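Local coordinates for pectate lyase 47 (Bacillus sp. TS-47, PDB 1VBL), which is a thermostable, calcium-binding pectate lyase of polysaccharide lyase family 1 that cleaves pectate by eliminative chemistry, at residues A[86-91]-A[113-118]; A[182-187]-A[224-229]; A[206-211]-A[247-252]. One frame throughout, in Å; residues are numbered along the deposited sequence.

Interaction 1 of 3, residues A[86-91]-A[113-118]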
loop_
_atom_site.group_PDB
_atom_site.type_symbol
_atom_site.label_atom_id
_atom_site.label_comp_id
_atom_site.label_asym_id
_atom_site.label_seq_id
_atom_site.Cartn_x
_atom_site.Cartn_y
_atom_site.Cartn_z
ATOM N N PRO A 86 -23.438 3.755 20.434
ATOM C CA PRO A 86 -24.789 3.432 20.917
ATOM C C PRO A 86 -25.886 3.840 19.929
ATOM O O PRO A 86 -26.973 3.260 19.914
ATOM C CB PRO A 86 -24.895 4.224 22.221
ATOM C CG PRO A 86 -23.475 4.386 22.654
ATOM C CD PRO A 86 -22.747 4.655 21.371
ATOM N N HIS A 87 -25.593 4.847 19.115
ATOM C CA HIS A 87 -26.558 5.359 18.150
ATOM C C HIS A 87 -26.390 4.769 16.758
ATOM O O HIS A 87 -27.022 5.227 15.805
ATOM C CB HIS A 87 -26.451 6.883 18.070
ATOM C CG HIS A 87 -26.684 7.573 19.378
ATOM N ND1 HIS A 87 -27.906 7.567 20.013
ATOM C CD2 HIS A 87 -25.846 8.275 20.176
ATOM C CE1 HIS A 87 -27.813 8.238 21.148
ATOM N NE2 HIS A 87 -26.573 8.677 21.272
ATOM N N PHE A 88 -25.538 3.758 16.636
ATOM C CA PHE A 88 -25.333 3.134 15.342
ATOM C C PHE A 88 -25.886 1.723 15.266
ATOM O O PHE A 88 -25.771 0.941 16.208
ATOM C CB PHE A 88 -23.847 3.103 14.978
ATOM C CG PHE A 88 -23.565 2.426 13.664
ATOM C CD1 PHE A 88 -23.299 1.061 13.607
ATOM C CD2 PHE A 88 -23.605 3.151 12.476
ATOM C CE1 PHE A 88 -23.076 0.425 12.384
ATOM C CE2 PHE A 88 -23.384 2.527 11.249
ATOM C CZ PHE A 88 -23.121 1.160 11.203
ATOM N N ASP A 89 -26.495 1.416 14.126
ATOM C CA ASP A 89 -27.052 0.097 13.855
ATOM C C ASP A 89 -26.910 -0.122 12.355
ATOM O O ASP A 89 -27.432 0.656 11.557
ATOM C CB ASP A 89 -28.524 0.027 14.262
ATOM C CG ASP A 89 -29.155 -1.313 13.922
ATOM O OD1 ASP A 89 -29.626 -1.483 12.777
ATOM O OD2 ASP A 89 -29.162 -2.204 14.797
ATOM N N PHE A 90 -26.192 -1.176 11.980
ATOM C CA PHE A 90 -25.950 -1.482 10.575
ATOM C C PHE A 90 -27.226 -1.547 9.742
ATOM O O PHE A 90 -27.330 -0.891 8.707
ATOM C CB PHE A 90 -25.189 -2.806 10.441
ATOM C CG PHE A 90 -24.672 -3.064 9.053
ATOM C CD1 PHE A 90 -24.840 -4.308 8.453
ATOM C CD2 PHE A 90 -24.011 -2.066 8.346
ATOM C CE1 PHE A 90 -24.360 -4.550 7.170
ATOM C CE2 PHE A 90 -23.524 -2.300 7.063
ATOM C CZ PHE A 90 -23.700 -3.545 6.474
ATOM N N GLU A 91 -28.191 -2.347 10.186
ATOM C CA GLU A 91 -29.448 -2.479 9.457
ATOM C C GLU A 91 -30.124 -1.128 9.267
ATOM O O GLU A 91 -30.622 -0.823 8.181
ATOM C CB GLU A 91 -30.397 -3.424 10.194
ATOM C CG GLU A 91 -30.050 -4.892 10.040
ATOM C CD GLU A 91 -30.949 -5.784 10.874
ATOM O OE1 GLU A 91 -32.188 -5.642 10.774
ATOM O OE2 GLU A 91 -30.416 -6.628 11.626
ATOM N N GLU A 113 -23.340 10.110 11.661
ATOM C CA GLU A 113 -22.522 10.653 12.735
ATOM C C GLU A 113 -22.117 9.523 13.679
ATOM O O GLU A 113 -20.992 9.490 14.188
ATOM C CB GLU A 113 -23.306 11.729 13.491
ATOM C CG GLU A 113 -23.421 13.044 12.729
ATOM C CD GLU A 113 -24.585 13.897 13.196
ATOM O OE1 GLU A 113 -24.994 13.763 14.368
ATOM O OE2 GLU A 113 -25.084 14.712 12.390
ATOM N N ALA A 114 -23.041 8.592 13.899
ATOM C CA ALA A 114 -22.784 7.459 14.772
ATOM C C ALA A 114 -21.771 6.521 14.118
ATOM O O ALA A 114 -20.948 5.920 14.803
ATOM C CB ALA A 114 -24.084 6.719 15.065
ATOM N N ARG A 115 -21.831 6.401 12.794
ATOM C CA ARG A 115 -20.889 5.544 12.073
ATOM C C ARG A 115 -19.491 6.141 12.205
ATOM O O ARG A 115 -18.513 5.423 12.413
ATOM C CB ARG A 115 -21.253 5.450 10.588
ATOM C CG ARG A 115 -20.321 4.530 9.792
ATOM C CD ARG A 115 -20.442 4.751 8.287
ATOM N NE ARG A 115 -19.979 6.080 7.889
ATOM C CZ ARG A 115 -18.708 6.469 7.893
ATOM N NH1 ARG A 115 -17.750 5.631 8.273
ATOM N NH2 ARG A 115 -18.392 7.702 7.523
ATOM N N VAL A 116 -19.407 7.462 12.081
ATOM C CA VAL A 116 -18.133 8.163 12.181
ATOM C C VAL A 116 -17.478 7.930 13.534
ATOM O O VAL A 116 -16.269 7.709 13.613
ATOM C CB VAL A 116 -18.303 9.688 11.960
ATOM C CG1 VAL A 116 -16.995 10.414 12.264
ATOM C CG2 VAL A 116 -18.720 9.960 10.520
ATOM N N ARG A 117 -18.267 7.981 14.607
ATOM C CA ARG A 117 -17.696 7.762 15.931
ATOM C C ARG A 117 -17.241 6.314 16.088
ATOM O O ARG A 117 -16.192 6.051 16.672
ATOM C CB ARG A 117 -18.703 8.128 17.031
ATOM C CG ARG A 117 -18.971 9.627 17.154
ATOM C CD ARG A 117 -19.766 9.948 18.424
ATOM N NE ARG A 117 -21.091 9.338 18.412
ATOM C CZ ARG A 117 -22.173 9.903 17.886
ATOM N NH1 ARG A 117 -22.095 11.106 17.330
ATOM N NH2 ARG A 117 -23.332 9.261 17.908
ATOM N N SER A 118 -18.023 5.379 15.560
ATOM C CA SER A 118 -17.665 3.964 15.642
ATOM C C SER A 118 -16.344 3.742 14.903
ATOM O O SER A 118 -15.456 3.023 15.373
ATOM C CB SER A 118 -18.756 3.104 14.997
ATOM O OG SER A 118 -20.009 3.306 15.627
#

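Interaction 2 of 3, residues A[182-187]-A[224-229]. With CA (calcium ion), chain B.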
loop_
_atom_site.group_PDB
_atom_site.type_symbol
_atom_site.label_atom_id
_atom_site.label_comp_id
_atom_site.label_asym_id
_atom_site.label_seq_id
_atom_site.Cartn_x
_atom_site.Cartn_y
_atom_site.Cartn_z
ATOM N N LEU A 182 -22.518 4.219 -9.782
ATOM C CA LEU A 182 -23.320 3.378 -8.900
ATOM C C LEU A 182 -23.024 3.608 -7.423
ATOM O O LEU A 182 -23.681 3.031 -6.559
ATOM C CB LEU A 182 -23.076 1.905 -9.232
ATOM C CG LEU A 182 -23.249 1.516 -10.700
ATOM C CD1 LEU A 182 -22.761 0.090 -10.913
ATOM C CD2 LEU A 182 -24.709 1.662 -11.099
ATOM N N GLY A 183 -22.038 4.452 -7.137
ATOM C CA GLY A 183 -21.678 4.710 -5.755
ATOM C C GLY A 183 -20.741 3.620 -5.271
ATOM O O GLY A 183 -20.612 2.578 -5.915
ATOM N N GLU A 184 -20.085 3.845 -4.138
ATOM C CA GLU A 184 -19.160 2.851 -3.610
ATOM C C GLU A 184 -18.970 2.967 -2.106
ATOM O O GLU A 184 -19.162 4.036 -1.517
ATOM C CB GLU A 184 -17.776 3.001 -4.262
ATOM C CG GLU A 184 -17.706 2.813 -5.776
ATOM C CD GLU A 184 -18.088 1.415 -6.226
ATOM O OE1 GLU A 184 -17.884 0.458 -5.449
ATOM O OE2 GLU A 184 -18.582 1.271 -7.366
ATOM N N TRP A 185 -18.597 1.850 -1.494
ATOM C CA TRP A 185 -18.295 1.818 -0.074
ATOM C C TRP A 185 -16.799 2.100 -0.057
ATOM O O TRP A 185 -16.079 1.665 -0.957
ATOM C CB TRP A 185 -18.533 0.429 0.523
ATOM C CG TRP A 185 -19.969 0.056 0.681
ATOM C CD1 TRP A 185 -20.729 -0.672 -0.185
ATOM C CD2 TRP A 185 -20.821 0.398 1.778
ATOM N NE1 TRP A 185 -22.007 -0.809 0.308
ATOM C CE2 TRP A 185 -22.091 -0.158 1.510
ATOM C CE3 TRP A 185 -20.634 1.124 2.963
ATOM C CZ2 TRP A 185 -23.173 -0.014 2.386
ATOM C CZ3 TRP A 185 -21.711 1.270 3.836
ATOM C CH2 TRP A 185 -22.964 0.701 3.540
ATOM N N ASN A 186 -16.328 2.830 0.943
ATOM C CA ASN A 186 -14.908 3.124 1.027
ATOM C C ASN A 186 -14.428 3.016 2.461
ATOM O O ASN A 186 -15.087 3.486 3.394
ATOM C CB ASN A 186 -14.616 4.512 0.455
ATOM C CG ASN A 186 -14.898 4.594 -1.039
ATOM O OD1 ASN A 186 -14.304 3.859 -1.838
ATOM N ND2 ASN A 186 -15.811 5.481 -1.425
ATOM N N SER A 187 -13.278 2.375 2.627
ATOM C CA SER A 187 -12.694 2.178 3.941
ATOM C C SER A 187 -11.468 3.047 4.157
ATOM O O SER A 187 -10.914 3.606 3.215
ATOM C CB SER A 187 -12.359 0.705 4.143
ATOM O OG SER A 187 -13.557 -0.042 4.248
ATOM N N PRO A 224 -20.009 -3.981 -3.936
ATOM C CA PRO A 224 -19.169 -4.807 -3.064
ATOM C C PRO A 224 -18.869 -4.065 -1.763
ATOM O O PRO A 224 -18.555 -2.875 -1.775
ATOM C CB PRO A 224 -17.920 -5.055 -3.914
ATOM C CG PRO A 224 -17.877 -3.859 -4.824
ATOM C CD PRO A 224 -19.325 -3.679 -5.204
ATOM N N PHE A 225 -18.985 -4.771 -0.644
ATOM C CA PHE A 225 -18.743 -4.180 0.666
ATOM C C PHE A 225 -17.235 -4.091 0.891
ATOM O O PHE A 225 -16.633 -4.957 1.528
ATOM C CB PHE A 225 -19.405 -5.038 1.745
ATOM C CG PHE A 225 -19.617 -4.324 3.044
ATOM C CD1 PHE A 225 -20.225 -3.069 3.074
ATOM C CD2 PHE A 225 -19.227 -4.908 4.244
ATOM C CE1 PHE A 225 -20.442 -2.408 4.283
ATOM C CE2 PHE A 225 -19.439 -4.255 5.455
ATOM C CZ PHE A 225 -20.048 -3.001 5.472
ATOM N N GLN A 226 -16.642 -3.029 0.355
ATOM C CA GLN A 226 -15.204 -2.799 0.441
ATOM C C GLN A 226 -14.728 -2.349 1.820
ATOM O O GLN A 226 -14.706 -1.158 2.135
ATOM C CB GLN A 226 -14.797 -1.790 -0.641
ATOM C CG GLN A 226 -15.128 -2.296 -2.042
ATOM C CD GLN A 226 -14.842 -1.297 -3.149
ATOM O OE1 GLN A 226 -14.978 -1.622 -4.330
ATOM N NE2 GLN A 226 -14.451 -0.080 -2.782
ATOM N N GLN A 227 -14.340 -3.324 2.633
ATOM C CA GLN A 227 -13.860 -3.063 3.982
ATOM C C GLN A 227 -12.346 -2.884 4.036
ATOM O O GLN A 227 -11.781 -2.602 5.097
ATOM C CB GLN A 227 -14.289 -4.198 4.910
ATOM C CG GLN A 227 -15.790 -4.235 5.161
ATOM C CD GLN A 227 -16.177 -5.307 6.158
ATOM O OE1 GLN A 227 -16.354 -6.472 5.802
ATOM N NE2 GLN A 227 -16.292 -4.918 7.420
ATOM N N HIS A 228 -11.688 -3.063 2.894
ATOM C CA HIS A 228 -10.241 -2.886 2.815
ATOM C C HIS A 228 -9.954 -1.578 2.104
ATOM O O HIS A 228 -10.819 -1.027 1.425
ATOM C CB HIS A 228 -9.576 -3.988 1.979
ATOM C CG HIS A 228 -9.694 -5.360 2.559
ATOM N ND1 HIS A 228 -10.465 -6.344 1.982
ATOM C CD2 HIS A 228 -9.109 -5.922 3.641
ATOM C CE1 HIS A 228 -10.349 -7.458 2.686
ATOM N NE2 HIS A 228 -9.533 -7.228 3.697
ATOM N N ASP A 229 -8.742 -1.072 2.270
ATOM C CA ASP A 229 -8.357 0.116 1.543
ATOM C C ASP A 229 -7.001 -0.198 0.926
ATOM O O ASP A 229 -6.869 -1.200 0.228
ATOM C CB ASP A 229 -8.298 1.355 2.431
ATOM C CG ASP A 229 -8.335 2.640 1.613
ATOM O OD1 ASP A 229 -9.090 2.697 0.619
ATOM O OD2 ASP A 229 -7.624 3.594 1.956
HETATM CA CA CA B . -5.351 4.794 2.240
HETATM O O HOH W 1 -18.142 -0.495 -2.949
HETATM O O HOH W 2 -16.382 -1.416 -6.672
HETATM O O HOH W 3 -11.641 1.527 0.492
HETATM O O HOH W 4 -9.021 5.640 2.902
HETATM O O HOH W 5 -6.845 5.061 4.089
HETATM O O HOH W 6 -3.801 6.888 2.496
HETATM O O HOH W 7 -6.782 6.236 0.758
#

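Interaction 3 of 3, residues A[206-211]-A[247-252]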
loop_
_atom_site.group_PDB
_atom_site.type_symbol
_atom_site.label_atom_id
_atom_site.label_comp_id
_atom_site.label_asym_id
_atom_site.label_seq_id
_atom_site.Cartn_x
_atom_site.Cartn_y
_atom_site.Cartn_z
ATOM N N THR A 206 5.027 -9.079 3.090
ATOM C CA THR A 206 4.009 -9.692 2.261
ATOM C C THR A 206 2.697 -9.026 2.641
ATOM O O THR A 206 2.400 -8.846 3.821
ATOM C CB THR A 206 3.934 -11.217 2.485
ATOM O OG1 THR A 206 5.118 -11.829 1.953
ATOM C CG2 THR A 206 2.715 -11.803 1.784
ATOM N N PHE A 207 1.934 -8.619 1.633
ATOM C CA PHE A 207 0.655 -7.955 1.858
ATOM C C PHE A 207 -0.429 -8.795 1.207
ATOM O O PHE A 207 -0.332 -9.125 0.029
ATOM C CB PHE A 207 0.680 -6.560 1.232
ATOM C CG PHE A 207 1.702 -5.640 1.841
ATOM C CD1 PHE A 207 1.363 -4.808 2.905
ATOM C CD2 PHE A 207 3.009 -5.615 1.359
ATOM C CE1 PHE A 207 2.309 -3.963 3.483
ATOM C CE2 PHE A 207 3.965 -4.775 1.928
ATOM C CZ PHE A 207 3.616 -3.947 2.991
ATOM N N THR A 208 -1.456 -9.145 1.977
ATOM C CA THR A 208 -2.549 -9.961 1.456
ATOM C C THR A 208 -3.819 -9.732 2.259
ATOM O O THR A 208 -3.751 -9.367 3.430
ATOM C CB THR A 208 -2.212 -11.467 1.542
ATOM O OG1 THR A 208 -3.319 -12.235 1.049
ATOM C CG2 THR A 208 -1.937 -11.876 2.992
ATOM N N ASP A 209 -4.976 -9.923 1.634
ATOM C CA ASP A 209 -6.224 -9.778 2.372
ATOM C C ASP A 209 -6.407 -11.059 3.189
ATOM O O ASP A 209 -7.293 -11.153 4.039
ATOM C CB ASP A 209 -7.408 -9.547 1.422
ATOM C CG ASP A 209 -7.448 -8.122 0.885
ATOM O OD1 ASP A 209 -6.597 -7.305 1.309
ATOM O OD2 ASP A 209 -8.327 -7.811 0.050
ATOM N N GLY A 210 -5.541 -12.036 2.922
ATOM C CA GLY A 210 -5.553 -13.302 3.642
ATOM C C GLY A 210 -6.873 -14.029 3.813
ATOM O O GLY A 210 -7.553 -14.336 2.836
ATOM N N ASP A 211 -7.228 -14.311 5.067
ATOM C CA ASP A 211 -8.463 -15.022 5.385
ATOM C C ASP A 211 -9.735 -14.212 5.168
ATOM O O ASP A 211 -10.836 -14.718 5.394
ATOM C CB ASP A 211 -8.436 -15.527 6.834
ATOM C CG ASP A 211 -7.360 -16.568 7.071
ATOM O OD1 ASP A 211 -7.072 -17.344 6.139
ATOM O OD2 ASP A 211 -6.812 -16.624 8.192
ATOM N N VAL A 247 5.732 -8.669 -1.467
ATOM C CA VAL A 247 4.728 -9.418 -2.198
ATOM C C VAL A 247 3.410 -8.700 -1.920
ATOM O O VAL A 247 3.111 -8.377 -0.773
ATOM C CB VAL A 247 4.598 -10.878 -1.697
ATOM C CG1 VAL A 247 3.347 -11.516 -2.299
ATOM C CG2 VAL A 247 5.828 -11.688 -2.095
ATOM N N PHE A 248 2.657 -8.418 -2.977
ATOM C CA PHE A 248 1.350 -7.784 -2.857
ATOM C C PHE A 248 0.419 -8.747 -3.577
ATOM O O PHE A 248 0.510 -8.919 -4.790
ATOM C CB PHE A 248 1.318 -6.421 -3.554
ATOM C CG PHE A 248 2.277 -5.424 -2.981
ATOM C CD1 PHE A 248 3.557 -5.288 -3.508
ATOM C CD2 PHE A 248 1.904 -4.625 -1.903
ATOM C CE1 PHE A 248 4.459 -4.367 -2.968
ATOM C CE2 PHE A 248 2.796 -3.703 -1.356
ATOM C CZ PHE A 248 4.076 -3.574 -1.889
ATOM N N THR A 249 -0.475 -9.386 -2.831
ATOM C CA THR A 249 -1.370 -10.348 -3.442
ATOM C C THR A 249 -2.757 -10.321 -2.816
ATOM O O THR A 249 -2.938 -9.827 -1.695
ATOM C CB THR A 249 -0.768 -11.778 -3.319
ATOM O OG1 THR A 249 -1.527 -12.700 -4.110
ATOM C CG2 THR A 249 -0.781 -12.234 -1.866
ATOM N N ASN A 250 -3.729 -10.845 -3.559
ATOM C CA ASN A 250 -5.120 -10.930 -3.111
ATOM C C ASN A 250 -5.577 -9.654 -2.418
ATOM O O ASN A 250 -5.880 -9.646 -1.221
ATOM C CB ASN A 250 -5.291 -12.124 -2.169
ATOM C CG ASN A 250 -4.881 -13.437 -2.815
ATOM O OD1 ASN A 250 -5.037 -13.622 -4.022
ATOM N ND2 ASN A 250 -4.369 -14.360 -2.011
ATOM N N HIS A 251 -5.640 -8.581 -3.194
ATOM C CA HIS A 251 -6.036 -7.280 -2.680
ATOM C C HIS A 251 -6.487 -6.425 -3.854
ATOM O O HIS A 251 -6.023 -6.606 -4.978
ATOM C CB HIS A 251 -4.845 -6.619 -1.983
ATOM C CG HIS A 251 -5.174 -5.321 -1.312
ATOM N ND1 HIS A 251 -5.808 -5.253 -0.090
ATOM C CD2 HIS A 251 -4.946 -4.039 -1.691
ATOM C CE1 HIS A 251 -5.955 -3.985 0.258
ATOM N NE2 HIS A 251 -5.441 -3.229 -0.696
ATOM N N ASP A 252 -7.375 -5.477 -3.582
ATOM C CA ASP A 252 -7.897 -4.601 -4.618
ATOM C C ASP A 252 -6.975 -3.412 -4.930
ATOM O O ASP A 252 -6.211 -3.448 -5.900
ATOM C CB ASP A 252 -9.294 -4.112 -4.202
ATOM C CG ASP A 252 -9.903 -3.158 -5.203
ATOM O OD1 ASP A 252 -9.374 -3.056 -6.326
ATOM O OD2 ASP A 252 -10.921 -2.514 -4.866
HETATM O O HOH W 8 -2.774 -14.803 0.622
HETATM O O HOH W 9 -8.991 -5.475 -1.160
#

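Interaction 1 of 3, residues A[86-91]-A[113-118]
The H87 ring meets R117 with its edge. NH2 of R117 lies near the ring plane, 3.5 Å from H87 CD2. The two planes are almost perpendicular, 89° apart, so this is not a stack. H87 CB lies at the edge of the R117 guanidinium, in its plane. One guanidinium face rests on R117's own helix, above E113 O and A114 CA. The F88 ring is set obliquely, with R115 CA, A114 C and S118 OG around it, and it also meets F172 edge-to-face.

The motif is a loop packed along a helix. P86 to D89 lead into helix 90-97, with D89 as its N-cap. H87 and F88 lie against helix 110-126. The contact lies about 28 Å from the centre of the chain (centre to centre).

The closest fit is at A114. Its small CB lets the loop backbone come near, with H87 O 3.4 Å from A114 CB. F88 CB follows at 3.6 Å from the same A114 CB. CG of F88 is anti to the backbone N (chi1 178°), which lays the ring alongside R115. There F88 CD2 is 3.6 Å from R115 CA, and F88 CE2 is 3.7 Å from R115 CB. The R115 guanidinium leads away, to a salt bridge with E112 and a hydrogen bond to F172 O.

R117 has its salt bridge with D85, just before the loop. This probably fixes the guanidinium beside H87.

S118 OG is 3.9 Å from F88 CB. The same hydroxyl donates to A114 O at 2.9 Å, tilted 31° from the carbonyl plane, and it is also hydrogen-bonded to D85 N. S118 N reaches A114 O from the opposite face.

Interaction 2 of 3, residues A[182-187]-A[224-229]
W185 carries most of the apolar contact with F225. Its CB lies 3.9 Å from Q226 N. With CG anti to the carbonyl carbon (chi1 -73°), the indole reaches across to the second segment. CD1 approaches P224 O, and CD2 lies 3.7 Å from F225 CD1. F225 CE1 stands over the centre of one indole face. The pair is T-shaped, with the F225 edge toward that face and the planes at 81°. NE1 is hydrogen-bonded to Y220 O. At the far end of the indole, CZ3 and CH2 still meet F225 CE1. An alanine in place of W185 would probably leave the F225 edge without its face, open a gap there and cost Y220 O its indole donor.

S187 OG donates to Q226 O at 2.7 Å, in the carbonyl plane and on a lone pair. Two waters bridge the backbones. One links W185 N, P224 O and E184 OE1, whose carboxylate also has a salt bridge with R223. The other accepts from S187 N and donates to H228 O and D229 OD1.

D229 OD2 binds the calcium ion at 2.6 Å. D190, D233 and three waters also coordinate it, consistent with a calcium-dependent lyase.

Strand 184-186 pairs antiparallel with 174-176. Segment 224-229, with an inverse gamma turn centred on F225, starts at the end of strand 223-224 and leads toward strand 232-235.

Interaction 3 of 3, residues A[206-211]-A[247-252]
Strands 206-208 and 247-249 run parallel, their axes 4.6 Å apart and 8° from aligned. The backbone bonds alternate between them. F207 N donates to V247 O at 2.7 Å, and F207 O accepts from T249 N at 2.9 Å. F207 and F248 lie on one face of the sheet. In this parallel register the shared torsion, CG anti to the carbonyl carbon, sets the rings side by side. Their planes are only 5° apart, but the rings are slid apart and barely overlap. F207 CD2 touches F248 CE2 at 3.3 Å. On the other face T206 lies beside V247.

This is the stacking of successive coils in the parallel beta-helix of family 1 pectate lyases. F165 and Y279 continue the row of rings beyond F207 and F248.

Past the strands the chain turns. D209 N bonds to N250 O at 3.0 Å. T208 OG1 accepts from G210 N, an ST turn, and a water links the same oxygen to N250 ND2. The D209 and H251 side chains cross at about a right angle. H251 ND1 donates to D209 OD1 at 2.6 Å, in a straight bond (180°). The oxygen is met syn but off the carboxylate plane; the bond lies in the histidine ring plane. A second water joins D209 OD2 to D252 N and sits above one face of the H251 ring, toward its rim.

How the interactions relate
From the N terminus, interaction 1 comes first. It closes a loop of 21 residues that is largely helical, and it is complete before the others begin. Interactions 2 and 3 cross, since 206-211 lies between 182-187 and 224-229, and 247-252 follows both. Each closes a loop of about 36 residues with strands and no helix. Interaction 3 joins neighbouring coils of the beta-helix, while interaction 2 ties an antiparallel hairpin to the calcium-binding loop. F90 packs on F225 and links the helices to interaction 2. H228 lies against D209, and H251 NE2 makes a weak bond to D229 O, so interactions 2 and 3 meet beside the calcium site.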